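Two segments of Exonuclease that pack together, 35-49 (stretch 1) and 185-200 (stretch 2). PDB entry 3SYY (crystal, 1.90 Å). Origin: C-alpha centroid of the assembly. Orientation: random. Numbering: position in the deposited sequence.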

# COMPACT_ATOMS: atom_id res chain seq x y z
N SER A 35 -2.26 5.96 16.41
CA SER A 35 -1.16 6.82 15.99
C SER A 35 -0.29 7.26 17.18
O SER A 35 0.89 7.45 17.01
CB SER A 35 -1.67 8.06 15.23
OG SER A 35 -2.51 8.78 16.10
N ARG A 36 -0.87 7.43 18.35
CA ARG A 36 -0.05 7.82 19.53
C ARG A 36 0.87 6.67 19.94
O ARG A 36 2.08 6.83 20.12
CB ARG A 36 -0.93 8.22 20.71
CG ARG A 36 -0.15 8.81 21.94
CD ARG A 36 -1.10 8.92 23.11
NE ARG A 36 -0.55 9.71 24.22
CZ ARG A 36 0.16 9.19 25.23
NH1 ARG A 36 0.58 9.97 26.22
NH2 ARG A 36 0.41 7.89 25.27
N GLN A 37 0.29 5.48 20.07
CA GLN A 37 1.10 4.30 20.37
C GLN A 37 2.12 3.95 19.31
O GLN A 37 3.25 3.54 19.64
CB GLN A 37 0.19 3.12 20.76
CG GLN A 37 -0.65 3.49 22.05
CD GLN A 37 0.18 4.33 23.15
OE1 GLN A 37 1.25 3.86 23.65
NE2 GLN A 37 -0.33 5.57 23.52
N ASN A 38 1.77 4.09 18.03
CA ASN A 38 2.76 3.82 16.96
C ASN A 38 3.93 4.80 16.98
O ASN A 38 5.06 4.41 16.76
CB ASN A 38 2.09 3.83 15.56
CG ASN A 38 1.11 2.69 15.38
OD1 ASN A 38 1.25 1.65 16.02
ND2 ASN A 38 0.09 2.89 14.54
N TYR A 39 3.65 6.08 17.25
CA TYR A 39 4.75 7.06 17.36
C TYR A 39 5.60 6.74 18.59
O TYR A 39 6.80 6.80 18.54
CB TYR A 39 4.15 8.48 17.50
CG TYR A 39 5.15 9.60 17.41
CD1 TYR A 39 6.24 9.52 16.55
CD2 TYR A 39 4.99 10.76 18.17
CE1 TYR A 39 7.16 10.58 16.46
CE2 TYR A 39 5.89 11.80 18.07
CZ TYR A 39 6.95 11.72 17.25
OH TYR A 39 7.84 12.77 17.17
N MET A 40 4.94 6.42 19.70
CA MET A 40 5.68 6.05 20.94
C MET A 40 6.68 4.90 20.64
O MET A 40 7.86 5.00 20.96
CB MET A 40 4.65 5.71 21.99
CG MET A 40 5.13 4.83 23.09
SD MET A 40 5.56 5.83 24.46
CE MET A 40 4.01 6.61 24.88
N ALA A 41 6.21 3.86 19.91
CA ALA A 41 7.05 2.73 19.53
C ALA A 41 8.20 3.21 18.65
O ALA A 41 9.35 2.79 18.82
CB ALA A 41 6.19 1.64 18.82
N GLU A 42 7.92 4.13 17.72
CA GLU A 42 8.97 4.65 16.88
C GLU A 42 10.07 5.33 17.70
O GLU A 42 11.27 5.17 17.43
CB GLU A 42 8.42 5.75 15.94
CG GLU A 42 7.97 5.35 14.57
CD GLU A 42 7.37 6.57 13.84
OE1 GLU A 42 6.14 6.61 13.72
OE2 GLU A 42 8.15 7.47 13.49
N LEU A 43 9.66 6.17 18.65
CA LEU A 43 10.65 6.92 19.45
C LEU A 43 11.41 5.97 20.43
O LEU A 43 12.61 6.14 20.66
CB LEU A 43 9.95 8.03 20.19
CG LEU A 43 9.33 9.09 19.27
CD1 LEU A 43 8.91 10.30 20.12
CD2 LEU A 43 10.32 9.52 18.27
N ILE A 44 10.72 4.97 20.96
CA ILE A 44 11.40 3.94 21.82
C ILE A 44 12.52 3.27 21.04
O ILE A 44 13.68 3.23 21.50
CB ILE A 44 10.42 2.91 22.39
CG1 ILE A 44 9.54 3.61 23.41
CG2 ILE A 44 11.20 1.69 23.02
CD1 ILE A 44 8.27 2.84 23.77
N CYS A 45 12.20 2.80 19.83
CA CYS A 45 13.20 2.13 19.03
C CYS A 45 14.36 3.07 18.64
O CYS A 45 15.50 2.65 18.57
CB CYS A 45 12.57 1.41 17.80
SG CYS A 45 11.29 0.22 18.31
N GLN A 46 14.06 4.34 18.33
CA GLN A 46 15.14 5.28 18.03
C GLN A 46 16.09 5.45 19.22
O GLN A 46 17.28 5.43 19.05
CB GLN A 46 14.57 6.66 17.64
CG GLN A 46 13.95 6.66 16.23
CD GLN A 46 13.38 8.03 15.80
OE1 GLN A 46 13.67 9.06 16.39
NE2 GLN A 46 12.52 8.01 14.80
N ARG A 47 15.54 5.63 20.41
CA ARG A 47 16.36 5.85 21.60
C ARG A 47 17.18 4.60 21.95
O ARG A 47 18.35 4.71 22.27
CB ARG A 47 15.50 6.30 22.76
CG ARG A 47 15.07 7.75 22.58
CD ARG A 47 14.34 8.23 23.82
NE ARG A 47 13.75 9.56 23.65
CZ ARG A 47 13.56 10.43 24.64
NH1 ARG A 47 13.91 10.12 25.90
NH2 ARG A 47 12.98 11.60 24.38
N LEU A 48 16.57 3.43 21.84
CA LEU A 48 17.26 2.17 22.16
C LEU A 48 18.31 1.77 21.15
O LEU A 48 19.43 1.37 21.54
CB LEU A 48 16.24 1.03 22.31
CG LEU A 48 15.45 1.06 23.61
CD1 LEU A 48 14.32 -0.01 23.55
CD2 LEU A 48 16.42 0.86 24.86
N THR A 49 17.98 1.91 19.86
CA THR A 49 18.91 1.48 18.79
C THR A 49 19.89 2.57 18.36
O THR A 49 20.96 2.28 17.75
CB THR A 49 18.15 1.07 17.51
OG1 THR A 49 17.47 2.23 16.97
CG2 THR A 49 17.16 -0.01 17.81
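Stretch 2 185-200: SAFLAELEAEIEYLKR

Residues 185-200 form an unbroken α-helix, part of a longer one, that lies across the helix of residues 35-49. The two run in broadly the same direction, with a signed crossing angle of -48° and a closest approach of the axes of 10.0 Å. The backbones come nearest at Leu191, whose CA lies 6.4 Å from Met40 CA, and the contact buries 837 Å² in total.

At the N-terminal end, Ser185 makes no contact and Ala186 only grazes the guanidinium of Arg36. Phe187 is the first large anchor. With chi1 at 177° (t), its ring enters a hole formed by Arg36, Tyr39, Met40 and Leu43. Phe187 CZ reaches 3.6 Å from Met40 CA, so the ring tip touches the opposing backbone. Met40 CE lies over one face of this ring, 4.2 Å from the Phe187 centroid in a CH-pi contact, while Leu43 CD1 meets the ring edge, 3.8 Å from Phe187 CE2. The Tyr39 and Phe187 rings are nearly parallel but slid apart, so they barely overlap. Leu188 points its CA-CB bond away, yet Leu188 CD2 comes within 3.7 Å of Arg47 NH2.

Glu190 faces stretch 1 and closes a two-pronged salt bridge with the extended side chain of Arg36: Arg36 NH1 donates to Glu190 OE1 at 3.0 Å, and Arg36 NH2 to Glu190 OE2 at 2.9 Å. One turn on from Phe187, Leu191 (chi1 t, chi2 p) fits among Met40, Leu43, Ile44 and Arg47. Leu191 CD1 packs tightly on Ile44 CG1 at 3.3 Å, and Leu191 CD2 lies 3.8 Å from Leu43 CB and over one face of the Arg47 guanidinium. At the edge of that guanidinium, Glu192 OE1 accepts a hydrogen bond from Arg47 NH1 at 3.3 Å, part of a second salt bridge; a water bridges the same OE1 to Arg47 NH2.

Ala193 is out of reach, but Glu194 offers its aliphatic portion, with Glu194 CG 3.6 Å from Ile44 CD1. Ile195 follows, with Ile195 CD1 3.4 Å from Arg47 CD and Ile195 CG2 4.2 Å from Leu48 CD2. Glu194, Ile195 and Leu198, together with Leu191, make the hole that receives Ile44. After Glu196 and Tyr197, which make no contact, Leu198 CD2 approaches Ile44 CG2 at 4.1 Å and Leu48 CD1 at 4.3 Å. Lys199 ends the contact: Lys199 CE lies 3.8 Å from Leu48 CD2, and a water links its NZ to the carbonyl oxygen of Arg47. Arg200 lies beyond reach of stretch 1.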

# COMPACT_ATOMS: atom_id res chain seq x y z
N SER A 185 4.46 16.44 27.46
CA SER A 185 5.07 16.04 28.74
C SER A 185 4.65 14.65 29.21
O SER A 185 5.51 13.86 29.58
CB SER A 185 4.81 17.11 29.81
OG SER A 185 5.69 18.20 29.58
N ALA A 186 3.36 14.36 29.19
CA ALA A 186 2.85 13.05 29.61
C ALA A 186 3.37 11.94 28.70
O ALA A 186 3.77 10.86 29.17
CB ALA A 186 1.36 13.06 29.59
N PHE A 187 3.35 12.20 27.38
CA PHE A 187 3.88 11.27 26.41
C PHE A 187 5.37 11.03 26.59
O PHE A 187 5.83 9.87 26.50
CB PHE A 187 3.54 11.78 24.99
CG PHE A 187 4.08 10.95 23.87
CD1 PHE A 187 3.22 10.11 23.14
CD2 PHE A 187 5.39 11.09 23.47
CE1 PHE A 187 3.66 9.41 22.06
CE2 PHE A 187 5.87 10.38 22.37
CZ PHE A 187 4.96 9.51 21.67
N LEU A 188 6.13 12.09 26.84
CA LEU A 188 7.56 11.90 27.05
C LEU A 188 7.83 11.14 28.37
O LEU A 188 8.77 10.39 28.46
CB LEU A 188 8.32 13.23 27.06
CG LEU A 188 8.53 13.78 25.62
CD1 LEU A 188 8.80 15.35 25.63
CD2 LEU A 188 9.64 13.02 24.92
N ALA A 189 6.96 11.31 29.35
CA ALA A 189 7.15 10.61 30.65
C ALA A 189 6.99 9.10 30.43
O ALA A 189 7.82 8.33 30.94
CB ALA A 189 6.13 11.14 31.69
N GLU A 190 5.99 8.71 29.65
CA GLU A 190 5.71 7.31 29.33
C GLU A 190 6.78 6.70 28.50
O GLU A 190 7.21 5.57 28.79
CB GLU A 190 4.37 7.11 28.63
CG GLU A 190 3.17 7.49 29.46
CD GLU A 190 1.92 7.64 28.57
OE1 GLU A 190 1.10 8.54 28.83
OE2 GLU A 190 1.80 6.87 27.60
N LEU A 191 7.23 7.44 27.49
CA LEU A 191 8.38 7.05 26.68
C LEU A 191 9.65 6.77 27.49
O LEU A 191 10.30 5.71 27.34
CB LEU A 191 8.63 8.12 25.59
CG LEU A 191 9.89 8.11 24.77
CD1 LEU A 191 9.93 6.83 24.01
CD2 LEU A 191 9.80 9.27 23.73
N GLU A 192 10.04 7.71 28.34
CA GLU A 192 11.24 7.52 29.15
C GLU A 192 11.13 6.37 30.18
O GLU A 192 12.08 5.58 30.37
CB GLU A 192 11.59 8.83 29.79
CG GLU A 192 12.27 9.69 28.77
CD GLU A 192 12.32 11.12 29.20
OE1 GLU A 192 13.08 11.86 28.54
OE2 GLU A 192 11.63 11.51 30.18
N ALA A 193 9.95 6.24 30.79
CA ALA A 193 9.68 5.13 31.70
C ALA A 193 9.73 3.80 30.97
O ALA A 193 10.23 2.81 31.50
CB ALA A 193 8.32 5.29 32.35
N GLU A 194 9.17 3.76 29.76
CA GLU A 194 9.19 2.52 29.04
C GLU A 194 10.61 2.05 28.73
O GLU A 194 10.91 0.86 28.87
CB GLU A 194 8.27 2.54 27.84
CG GLU A 194 8.33 1.29 27.07
CD GLU A 194 6.96 0.64 26.89
OE1 GLU A 194 5.91 1.26 27.16
OE2 GLU A 194 6.96 -0.51 26.46
N ILE A 195 11.45 2.99 28.33
CA ILE A 195 12.84 2.73 28.06
C ILE A 195 13.57 2.27 29.35
O ILE A 195 14.33 1.32 29.32
CB ILE A 195 13.48 3.96 27.51
CG1 ILE A 195 12.98 4.15 26.04
CG2 ILE A 195 15.01 3.79 27.47
CD1 ILE A 195 13.26 5.49 25.50
N GLU A 196 13.29 2.96 30.45
CA GLU A 196 13.88 2.59 31.76
C GLU A 196 13.46 1.18 32.16
O GLU A 196 14.30 0.38 32.56
CB GLU A 196 13.37 3.56 32.80
CG GLU A 196 13.81 3.20 34.18
CD GLU A 196 14.97 4.04 34.54
OE1 GLU A 196 16.01 3.93 33.82
OE2 GLU A 196 14.83 4.84 35.51
N TYR A 197 12.16 0.91 32.03
CA TYR A 197 11.58 -0.39 32.32
C TYR A 197 12.16 -1.52 31.52
O TYR A 197 12.54 -2.56 32.10
CB TYR A 197 10.09 -0.31 32.11
CG TYR A 197 9.22 -1.34 32.75
CD1 TYR A 197 9.16 -1.49 34.17
CD2 TYR A 197 8.37 -2.12 31.97
CE1 TYR A 197 8.28 -2.39 34.75
CE2 TYR A 197 7.52 -3.07 32.54
CZ TYR A 197 7.48 -3.19 33.93
OH TYR A 197 6.58 -4.05 34.47
N LEU A 198 12.22 -1.35 30.19
CA LEU A 198 12.83 -2.36 29.34
C LEU A 198 14.28 -2.61 29.72
O LEU A 198 14.76 -3.78 29.76
CB LEU A 198 12.81 -1.92 27.88
CG LEU A 198 11.59 -2.20 26.99
CD1 LEU A 198 10.45 -3.04 27.58
CD2 LEU A 198 11.10 -0.92 26.22
N LYS A 199 15.00 -1.53 29.96
CA LYS A 199 16.43 -1.64 30.27
C LYS A 199 16.69 -2.39 31.62
O LYS A 199 17.61 -3.24 31.69
CB LYS A 199 17.09 -0.24 30.27
CG LYS A 199 17.56 0.24 28.87
CD LYS A 199 18.18 1.62 29.02
CE LYS A 199 18.63 2.15 27.71
NZ LYS A 199 18.81 3.64 27.85
N ARG A 200 15.92 -2.03 32.64
CA ARG A 200 16.02 -2.65 33.98
C ARG A 200 15.72 -4.14 33.91
O ARG A 200 16.49 -4.96 34.44
CB ARG A 200 15.09 -1.95 34.96
CG ARG A 200 15.70 -0.63 35.46
CD ARG A 200 14.85 -0.02 36.51
NE ARG A 200 15.43 1.21 37.04
CZ ARG A 200 16.35 1.27 38.01
NH1 ARG A 200 16.85 0.17 38.57
NH2 ARG A 200 16.77 2.45 38.42
O HOH W 1 13.17 13.46 26.54
O HOH W 2 18.62 4.28 25.48